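Local atomic coordinates of probable intron-encoded endonuclease 1 (Wickerhamomyces canadensis, PDB entry 6X1J), a protein that cleaves DNA as a LAGLIDADG homing endonuclease, taking part in the homing of an intron of the mitochondrial 21S rRNA gene. Residues K57-I71 / T101-D113. Numbering follows the deposited sequence.
Sequences KHFLLQFEWKNKAYI and TWRAQTFEHKAFD. With nucleotides of chain B; nucleotides of chain C.
Strands 60-65 and 101-105 run antiparallel, their axes 4.7 Å apart, with Phe63–Ala104 and Trp65–Trp102 as hydrogen-bonded pairs. They are the two central strands of a four-stranded DNA-binding sheet of the LAGLIDADG fold. Gln62, Glu64, Arg103 and Gln105 share one face, where Gln62, Glu64 and Arg103 meet bases. Glu64 reaches out extended, and its OE2 takes a bond from Thr101 OG1 (2.8 Å) on the anti lone pair. Arg103 NE forms a salt bridge to the same oxygen at 3.1 Å, arriving 62° out of the carboxylate plane. Two donors thus fix the carboxylate while Glu64 OE1 accepts from a cytosine base and Arg103 NH1 donates to a thymine base; a water links Glu64 OE2 and Arg103 NH2 to N6 of DA14 of chain B.

The other face is largely apolar: Phe63 packs against the small Ala104, and Ile71 CD1 lies against Ala104 CB and the Trp102 carbonyl, its CG2 against Trp102 CB. Lys68 lays its aliphatic chain over one face of the Trp102 indole while its ammonium pairs with Glu72. Just past strand 101-105, Thr106 N still bonds Leu61 O, but chi1 of 70° lets its OG1, not a carbonyl, accept from Leu61 N (2.9 Å); CG2 meets the Leu61 side chain. Leu61 CG in turn sits over the Phe112 ring.

At the far end, Asp113 divides its carboxylate: OD1 accepts from Phe59 N (3.0 Å), and OD2, on its syn side, from His58 ND1. Imidazole suits this place, offering an N-H at its edge, NE2 as acceptor for Lys57 NZ and a flat face to Lys110. Replacing His58 by alanine is likely to leave Asp113 OD2 without its ring donor, Lys57 NZ without its ring acceptor and Lys110 CB without the face it packs on. That CB lies 3.9 Å from the His58 ring centroid.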
loop_
_atom_site.group_PDB
_atom_site.type_symbol
_atom_site.label_atom_id
_atom_site.label_comp_id
_atom_site.label_asym_id
_atom_site.label_seq_id
_atom_site.Cartn_x
_atom_site.Cartn_y
_atom_site.Cartn_z
ATOM N N LYS A 57 -10.527 -16.944 -8.713
ATOM C CA LYS A 57 -10.068 -17.314 -10.075
ATOM C C LYS A 57 -8.938 -16.374 -10.500
ATOM O O LYS A 57 -8.026 -16.829 -11.203
ATOM C CB LYS A 57 -11.274 -17.259 -11.019
ATOM C CG LYS A 57 -10.999 -17.279 -12.520
ATOM C CD LYS A 57 -12.271 -16.929 -13.310
ATOM C CE LYS A 57 -12.263 -17.363 -14.764
ATOM N NZ LYS A 57 -11.401 -16.495 -15.605
ATOM N N HIS A 58 -9.022 -15.103 -10.114
ATOM C CA HIS A 58 -7.929 -14.101 -10.211
ATOM C C HIS A 58 -7.792 -13.385 -8.863
ATOM O O HIS A 58 -8.687 -13.589 -7.993
ATOM C CB HIS A 58 -8.175 -13.138 -11.370
ATOM C CG HIS A 58 -8.318 -13.847 -12.672
ATOM N ND1 HIS A 58 -7.235 -14.432 -13.311
ATOM C CD2 HIS A 58 -9.402 -14.098 -13.440
ATOM C CE1 HIS A 58 -7.647 -15.003 -14.429
ATOM N NE2 HIS A 58 -8.967 -14.810 -14.533
ATOM N N PHE A 59 -6.691 -12.632 -8.683
ATOM C CA PHE A 59 -6.445 -11.775 -7.494
ATOM C C PHE A 59 -7.485 -10.664 -7.465
ATOM O O PHE A 59 -7.972 -10.247 -8.523
ATOM C CB PHE A 59 -5.049 -11.165 -7.490
ATOM C CG PHE A 59 -3.992 -12.145 -7.064
ATOM C CD1 PHE A 59 -3.455 -13.043 -7.968
ATOM C CD2 PHE A 59 -3.580 -12.198 -5.750
ATOM C CE1 PHE A 59 -2.483 -13.940 -7.561
ATOM C CE2 PHE A 59 -2.606 -13.092 -5.341
ATOM C CZ PHE A 59 -2.058 -13.964 -6.250
ATOM N N LEU A 60 -7.823 -10.259 -6.245
ATOM C CA LEU A 60 -8.503 -8.978 -5.945
ATOM C C LEU A 60 -7.725 -8.303 -4.822
ATOM O O LEU A 60 -6.781 -8.942 -4.252
ATOM C CB LEU A 60 -9.959 -9.242 -5.522
ATOM C CG LEU A 60 -10.177 -9.880 -4.144
ATOM C CD1 LEU A 60 -11.314 -9.200 -3.395
ATOM C CD2 LEU A 60 -10.465 -11.357 -4.266
ATOM N N LEU A 61 -8.139 -7.083 -4.504
ATOM C CA LEU A 61 -7.645 -6.242 -3.395
ATOM C C LEU A 61 -8.768 -6.031 -2.385
ATOM O O LEU A 61 -9.884 -5.606 -2.805
ATOM C CB LEU A 61 -7.173 -4.904 -3.969
ATOM C CG LEU A 61 -6.265 -4.994 -5.186
ATOM C CD1 LEU A 61 -5.899 -3.605 -5.710
ATOM C CD2 LEU A 61 -5.005 -5.798 -4.871
ATOM N N GLN A 62 -8.496 -6.290 -1.111
ATOM C CA GLN A 62 -9.330 -5.801 0.019
ATOM C C GLN A 62 -8.586 -4.659 0.716
ATOM O O GLN A 62 -7.388 -4.888 1.107
ATOM C CB GLN A 62 -9.666 -6.900 1.020
ATOM C CG GLN A 62 -10.361 -8.078 0.369
ATOM C CD GLN A 62 -10.914 -9.079 1.360
ATOM O OE1 GLN A 62 -11.484 -10.077 0.976
ATOM N NE2 GLN A 62 -10.753 -8.819 2.646
ATOM N N PHE A 63 -9.269 -3.506 0.834
ATOM C CA PHE A 63 -8.785 -2.237 1.418
ATOM C C PHE A 63 -9.399 -2.049 2.811
ATOM O O PHE A 63 -10.615 -2.310 2.974
ATOM C CB PHE A 63 -9.178 -1.059 0.537
ATOM C CG PHE A 63 -8.739 -1.126 -0.908
ATOM C CD1 PHE A 63 -7.421 -0.910 -1.265
ATOM C CD2 PHE A 63 -9.659 -1.335 -1.930
ATOM C CE1 PHE A 63 -7.035 -0.920 -2.596
ATOM C CE2 PHE A 63 -9.268 -1.346 -3.263
ATOM C CZ PHE A 63 -7.954 -1.124 -3.599
ATOM N N GLU A 64 -8.591 -1.647 3.800
ATOM C CA GLU A 64 -9.104 -1.249 5.139
ATOM C C GLU A 64 -8.177 -0.183 5.707
ATOM O O GLU A 64 -6.985 -0.506 5.899
ATOM C CB GLU A 64 -9.253 -2.453 6.068
ATOM C CG GLU A 64 -9.871 -2.086 7.407
ATOM C CD GLU A 64 -10.489 -3.247 8.159
ATOM O OE1 GLU A 64 -10.218 -4.396 7.766
ATOM O OE2 GLU A 64 -11.255 -3.007 9.124
ATOM N N TRP A 65 -8.696 1.036 5.920
ATOM C CA TRP A 65 -7.967 2.159 6.558
ATOM C C TRP A 65 -8.863 2.834 7.599
ATOM O O TRP A 65 -10.095 2.796 7.447
ATOM C CB TRP A 65 -7.445 3.168 5.519
ATOM C CG TRP A 65 -6.240 2.693 4.754
ATOM C CD1 TRP A 65 -4.954 2.606 5.223
ATOM C CD2 TRP A 65 -6.186 2.270 3.373
ATOM N NE1 TRP A 65 -4.115 2.154 4.242
ATOM C CE2 TRP A 65 -4.837 1.925 3.098
ATOM C CE3 TRP A 65 -7.130 2.135 2.346
ATOM C CZ2 TRP A 65 -4.423 1.469 1.843
ATOM C CZ3 TRP A 65 -6.718 1.697 1.104
ATOM C CH2 TRP A 65 -5.383 1.349 0.865
ATOM N N LYS A 66 -8.225 3.447 8.597
ATOM C CA LYS A 66 -8.833 4.421 9.538
ATOM C C LYS A 66 -9.172 5.699 8.792
ATOM O O LYS A 66 -10.253 6.181 9.002
ATOM C CB LYS A 66 -7.851 4.763 10.667
ATOM C CG LYS A 66 -8.399 5.674 11.758
ATOM C CD LYS A 66 -7.359 6.046 12.818
ATOM C CE LYS A 66 -7.989 6.810 13.965
ATOM N NZ LYS A 66 -8.717 5.883 14.871
ATOM N N ASN A 67 -8.258 6.231 7.972
ATOM C CA ASN A 67 -8.415 7.562 7.348
ATOM C C ASN A 67 -9.392 7.505 6.154
ATOM O O ASN A 67 -9.156 6.801 5.180
ATOM C CB ASN A 67 -7.043 8.101 7.012
ATOM C CG ASN A 67 -7.067 9.556 6.602
ATOM O OD1 ASN A 67 -6.356 10.372 7.182
ATOM N ND2 ASN A 67 -7.836 9.889 5.583
ATOM N N LYS A 68 -10.442 8.306 6.192
ATOM C CA LYS A 68 -11.534 8.291 5.194
ATOM C C LYS A 68 -11.036 8.924 3.910
ATOM O O LYS A 68 -11.301 8.393 2.806
ATOM C CB LYS A 68 -12.732 9.076 5.736
ATOM C CG LYS A 68 -13.983 9.080 4.857
ATOM C CD LYS A 68 -15.154 9.832 5.517
ATOM C CE LYS A 68 -16.479 9.655 4.797
ATOM N NZ LYS A 68 -16.594 10.671 3.736
ATOM N N ALA A 69 -10.388 10.063 4.006
ATOM C CA ALA A 69 -9.905 10.749 2.793
ATOM C C ALA A 69 -8.940 9.805 2.071
ATOM O O ALA A 69 -9.012 9.757 0.859
ATOM C CB ALA A 69 -9.307 12.065 3.145
ATOM N N TYR A 70 -8.136 9.006 2.798
ATOM C CA TYR A 70 -7.083 8.156 2.171
ATOM C C TYR A 70 -7.711 7.005 1.373
ATOM O O TYR A 70 -7.355 6.842 0.187
ATOM C CB TYR A 70 -6.068 7.619 3.190
ATOM C CG TYR A 70 -4.907 6.890 2.549
ATOM C CD1 TYR A 70 -4.151 7.494 1.553
ATOM C CD2 TYR A 70 -4.555 5.600 2.920
ATOM C CE1 TYR A 70 -3.084 6.845 0.949
ATOM C CE2 TYR A 70 -3.490 4.940 2.323
ATOM C CZ TYR A 70 -2.751 5.559 1.335
ATOM O OH TYR A 70 -1.700 4.912 0.733
ATOM N N ILE A 71 -8.592 6.204 1.997
ATOM C CA ILE A 71 -9.289 5.106 1.286
ATOM C C ILE A 71 -10.061 5.658 0.082
ATOM O O ILE A 71 -10.086 4.969 -0.978
ATOM C CB ILE A 71 -10.182 4.264 2.213
ATOM C CG1 ILE A 71 -10.615 2.975 1.515
ATOM C CG2 ILE A 71 -11.383 5.058 2.672
ATOM C CD1 ILE A 71 -11.146 1.882 2.469
ATOM N N THR A 101 -13.275 1.684 11.197
ATOM C CA THR A 101 -12.438 1.720 9.971
ATOM C C THR A 101 -13.353 1.867 8.756
ATOM O O THR A 101 -14.553 1.685 8.908
ATOM C CB THR A 101 -11.597 0.442 9.844
ATOM O OG1 THR A 101 -12.507 -0.642 10.001
ATOM C CG2 THR A 101 -10.508 0.319 10.877
ATOM N N TRP A 102 -12.784 2.193 7.598
ATOM C CA TRP A 102 -13.465 2.199 6.281
ATOM C C TRP A 102 -12.950 1.016 5.436
ATOM O O TRP A 102 -11.736 0.702 5.511
ATOM C CB TRP A 102 -13.284 3.553 5.575
ATOM C CG TRP A 102 -13.995 4.684 6.269
ATOM C CD1 TRP A 102 -13.549 5.371 7.361
ATOM C CD2 TRP A 102 -15.293 5.241 5.961
ATOM N NE1 TRP A 102 -14.462 6.317 7.740
ATOM C CE2 TRP A 102 -15.534 6.273 6.894
ATOM C CE3 TRP A 102 -16.258 4.990 4.978
ATOM C CZ2 TRP A 102 -16.693 7.042 6.891
ATOM C CZ3 TRP A 102 -17.405 5.757 4.966
ATOM C CH2 TRP A 102 -17.629 6.756 5.923
ATOM N N ARG A 103 -13.843 0.361 4.680
ATOM C CA ARG A 103 -13.542 -0.859 3.883
ATOM C C ARG A 103 -14.025 -0.656 2.443
ATOM O O ARG A 103 -15.067 0.006 2.224
ATOM C CB ARG A 103 -14.177 -2.116 4.492
ATOM C CG ARG A 103 -13.624 -2.517 5.852
ATOM C CD ARG A 103 -14.060 -3.921 6.251
ATOM N NE ARG A 103 -13.490 -4.377 7.512
ATOM C CZ ARG A 103 -13.697 -5.568 8.077
ATOM N NH1 ARG A 103 -14.498 -6.456 7.512
ATOM N NH2 ARG A 103 -13.101 -5.872 9.218
ATOM N N ALA A 104 -13.281 -1.219 1.499
ATOM C CA ALA A 104 -13.615 -1.272 0.065
ATOM C C ALA A 104 -12.945 -2.530 -0.504
ATOM O O ALA A 104 -12.058 -3.100 0.229
ATOM C CB ALA A 104 -13.156 -0.001 -0.612
ATOM N N GLN A 105 -13.378 -2.988 -1.696
ATOM C CA GLN A 105 -12.837 -4.188 -2.391
ATOM C C GLN A 105 -12.783 -3.912 -3.898
ATOM O O GLN A 105 -13.733 -3.257 -4.414
ATOM C CB GLN A 105 -13.736 -5.409 -2.154
ATOM C CG GLN A 105 -13.803 -5.873 -0.705
ATOM C CD GLN A 105 -14.676 -5.019 0.194
ATOM O OE1 GLN A 105 -15.617 -4.346 -0.250
ATOM N NE2 GLN A 105 -14.351 -5.041 1.483
ATOM N N THR A 106 -11.772 -4.415 -4.593
ATOM C CA THR A 106 -11.886 -4.579 -6.071
ATOM C C THR A 106 -12.665 -5.868 -6.243
ATOM O O THR A 106 -12.695 -6.656 -5.274
ATOM C CB THR A 106 -10.562 -4.718 -6.821
ATOM O OG1 THR A 106 -10.060 -6.007 -6.457
ATOM C CG2 THR A 106 -9.574 -3.625 -6.472
ATOM N N PHE A 107 -13.238 -6.086 -7.420
ATOM C CA PHE A 107 -13.614 -7.460 -7.842
ATOM C C PHE A 107 -12.328 -8.226 -8.218
ATOM O O PHE A 107 -11.302 -7.595 -8.448
ATOM C CB PHE A 107 -14.672 -7.426 -8.953
ATOM C CG PHE A 107 -14.406 -6.501 -10.117
ATOM C CD1 PHE A 107 -13.315 -6.696 -10.940
ATOM C CD2 PHE A 107 -15.304 -5.495 -10.440
ATOM C CE1 PHE A 107 -13.073 -5.861 -12.010
ATOM C CE2 PHE A 107 -15.079 -4.666 -11.529
ATOM C CZ PHE A 107 -13.952 -4.840 -12.304
ATOM N N GLU A 108 -12.409 -9.555 -8.345
ATOM C CA GLU A 108 -11.359 -10.400 -8.991
ATOM C C GLU A 108 -11.120 -9.901 -10.416
ATOM O O GLU A 108 -12.082 -9.543 -11.094
ATOM C CB GLU A 108 -11.782 -11.863 -9.017
ATOM C CG GLU A 108 -12.013 -12.418 -7.628
ATOM C CD GLU A 108 -12.538 -13.839 -7.632
ATOM O OE1 GLU A 108 -12.515 -14.460 -8.736
ATOM O OE2 GLU A 108 -12.967 -14.312 -6.542
ATOM N N HIS A 109 -9.877 -9.872 -10.851
ATOM C CA HIS A 109 -9.500 -9.483 -12.231
ATOM C C HIS A 109 -8.045 -9.874 -12.462
ATOM O O HIS A 109 -7.196 -9.554 -11.605
ATOM C CB HIS A 109 -9.725 -8.003 -12.506
ATOM C CG HIS A 109 -9.753 -7.665 -13.960
ATOM N ND1 HIS A 109 -8.626 -7.715 -14.748
ATOM C CD2 HIS A 109 -10.745 -7.214 -14.762
ATOM C CE1 HIS A 109 -8.919 -7.296 -15.968
ATOM N NE2 HIS A 109 -10.212 -6.978 -16.006
ATOM N N LYS A 110 -7.823 -10.488 -13.625
ATOM C CA LYS A 110 -6.538 -10.970 -14.189
ATOM C C LYS A 110 -5.468 -9.871 -14.124
ATOM O O LYS A 110 -4.320 -10.208 -13.976
ATOM C CB LYS A 110 -6.826 -11.404 -15.638
ATOM C CG LYS A 110 -5.659 -11.999 -16.416
ATOM C CD LYS A 110 -6.019 -12.341 -17.861
ATOM C CE LYS A 110 -5.461 -13.674 -18.317
ATOM N NZ LYS A 110 -6.112 -14.810 -17.616
ATOM N N ALA A 111 -5.834 -8.597 -14.270
ATOM C CA ALA A 111 -4.892 -7.453 -14.233
ATOM C C ALA A 111 -4.081 -7.451 -12.915
ATOM O O ALA A 111 -2.931 -7.027 -12.985
ATOM C CB ALA A 111 -5.633 -6.156 -14.460
ATOM N N PHE A 112 -4.597 -8.023 -11.819
ATOM C CA PHE A 112 -3.957 -8.048 -10.478
ATOM C C PHE A 112 -3.039 -9.278 -10.318
ATOM O O PHE A 112 -2.279 -9.321 -9.321
ATOM C CB PHE A 112 -5.012 -7.979 -9.357
ATOM C CG PHE A 112 -5.849 -6.713 -9.338
ATOM C CD1 PHE A 112 -5.267 -5.462 -9.179
ATOM C CD2 PHE A 112 -7.234 -6.763 -9.482
ATOM C CE1 PHE A 112 -6.040 -4.302 -9.196
ATOM C CE2 PHE A 112 -7.997 -5.602 -9.505
ATOM C CZ PHE A 112 -7.397 -4.375 -9.390
ATOM N N ASP A 113 -3.045 -10.223 -11.266
ATOM C CA ASP A 113 -2.357 -11.537 -11.123
ATOM C C ASP A 113 -0.832 -11.395 -11.121
ATOM O O ASP A 113 -0.182 -12.094 -10.313
ATOM C CB ASP A 113 -2.769 -12.490 -12.246
ATOM C CG ASP A 113 -4.066 -13.248 -11.992
ATOM O OD1 ASP A 113 -4.641 -13.120 -10.881
ATOM O OD2 ASP A 113 -4.480 -13.966 -12.911
ATOM P P DA B 14 -4.397 2.055 9.182
ATOM O OP1 DA B 14 -3.131 2.449 8.499
ATOM O OP2 DA B 14 -5.461 3.134 9.144
ATOM O "O5'" DA B 14 -5.009 0.659 8.721
ATOM C "C5'" DA B 14 -4.315 -0.313 7.906
ATOM C "C4'" DA B 14 -3.519 -1.261 8.773
ATOM O "O4'" DA B 14 -4.335 -1.761 9.874
ATOM C "C3'" DA B 14 -2.950 -2.493 8.077
ATOM O "O3'" DA B 14 -1.757 -2.764 8.821
ATOM C "C2'" DA B 14 -3.958 -3.569 8.448
ATOM C "C1'" DA B 14 -4.330 -3.171 9.865
ATOM N N9 DA B 14 -5.619 -3.619 10.372
ATOM C C8 DA B 14 -6.828 -2.978 10.273
ATOM N N7 DA B 14 -7.818 -3.632 10.831
ATOM C C5 DA B 14 -7.222 -4.787 11.315
ATOM C C6 DA B 14 -7.734 -5.896 12.001
ATOM N N6 DA B 14 -9.008 -6.015 12.369
ATOM N N1 DA B 14 -6.877 -6.883 12.329
ATOM C C2 DA B 14 -5.599 -6.766 11.963
ATOM N N3 DA B 14 -4.996 -5.769 11.322
ATOM C C4 DA B 14 -5.874 -4.800 11.023
ATOM P P DA C 7 -16.440 -10.758 -8.447
ATOM O OP1 DA C 7 -16.627 -10.607 -9.912
ATOM O OP2 DA C 7 -15.038 -10.933 -7.892
ATOM O "O5'" DA C 7 -17.177 -9.546 -7.723
ATOM C "C5'" DA C 7 -18.336 -8.905 -8.296
ATOM C "C4'" DA C 7 -19.245 -8.452 -7.180
ATOM O "O4'" DA C 7 -19.651 -9.609 -6.411
ATOM C "C3'" DA C 7 -18.621 -7.475 -6.178
ATOM O "O3'" DA C 7 -19.503 -6.340 -6.017
ATOM C "C2'" DA C 7 -18.303 -8.360 -4.979
ATOM C "C1'" DA C 7 -19.359 -9.453 -5.035
ATOM N N9 DA C 7 -18.900 -10.752 -4.548
ATOM C C8 DA C 7 -17.727 -11.364 -4.915
ATOM N N7 DA C 7 -17.540 -12.530 -4.345
ATOM C C5 DA C 7 -18.668 -12.702 -3.556
ATOM C C6 DA C 7 -19.082 -13.752 -2.722
ATOM N N6 DA C 7 -18.365 -14.858 -2.527
ATOM N N1 DA C 7 -20.259 -13.620 -2.072
ATOM C C2 DA C 7 -20.977 -12.509 -2.279
ATOM N N3 DA C 7 -20.703 -11.459 -3.058
ATOM C C4 DA C 7 -19.522 -11.623 -3.681
ATOM P P DA B 13 -6.668 3.397 15.793
ATOM O OP1 DA B 13 -5.884 4.659 15.988
ATOM O OP2 DA B 13 -8.117 3.420 15.601
ATOM O "O5'" DA B 13 -6.092 2.648 14.503
ATOM C "C5'" DA B 13 -4.723 2.777 14.132
ATOM C "C4'" DA B 13 -4.370 1.774 13.054
ATOM O "O4'" DA B 13 -4.683 0.414 13.453
ATOM C "C3'" DA B 13 -5.068 1.966 11.713
ATOM O "O3'" DA B 13 -4.102 1.715 10.684
ATOM C "C2'" DA B 13 -6.163 0.922 11.744
ATOM C "C1'" DA B 13 -5.487 -0.208 12.471
ATOM N N9 DA B 13 -6.373 -1.156 13.155
ATOM C C8 DA B 13 -7.711 -1.049 13.446
ATOM N N7 DA B 13 -8.206 -2.103 14.056
ATOM C C5 DA B 13 -7.114 -2.943 14.205
ATOM C C6 DA B 13 -6.966 -4.209 14.789
ATOM N N6 DA B 13 -7.958 -4.886 15.372
ATOM N N1 DA B 13 -5.740 -4.775 14.751
ATOM C C2 DA B 13 -4.741 -4.114 14.159
ATOM N N3 DA B 13 -4.762 -2.931 13.560
ATOM C C4 DA B 13 -5.979 -2.373 13.653
HETATM O O HOH W 1 -5.030 -16.350 -11.221
HETATM O O HOH W 2 -11.661 -4.691 3.450
HETATM O O HOH W 3 -11.449 -4.408 11.180
#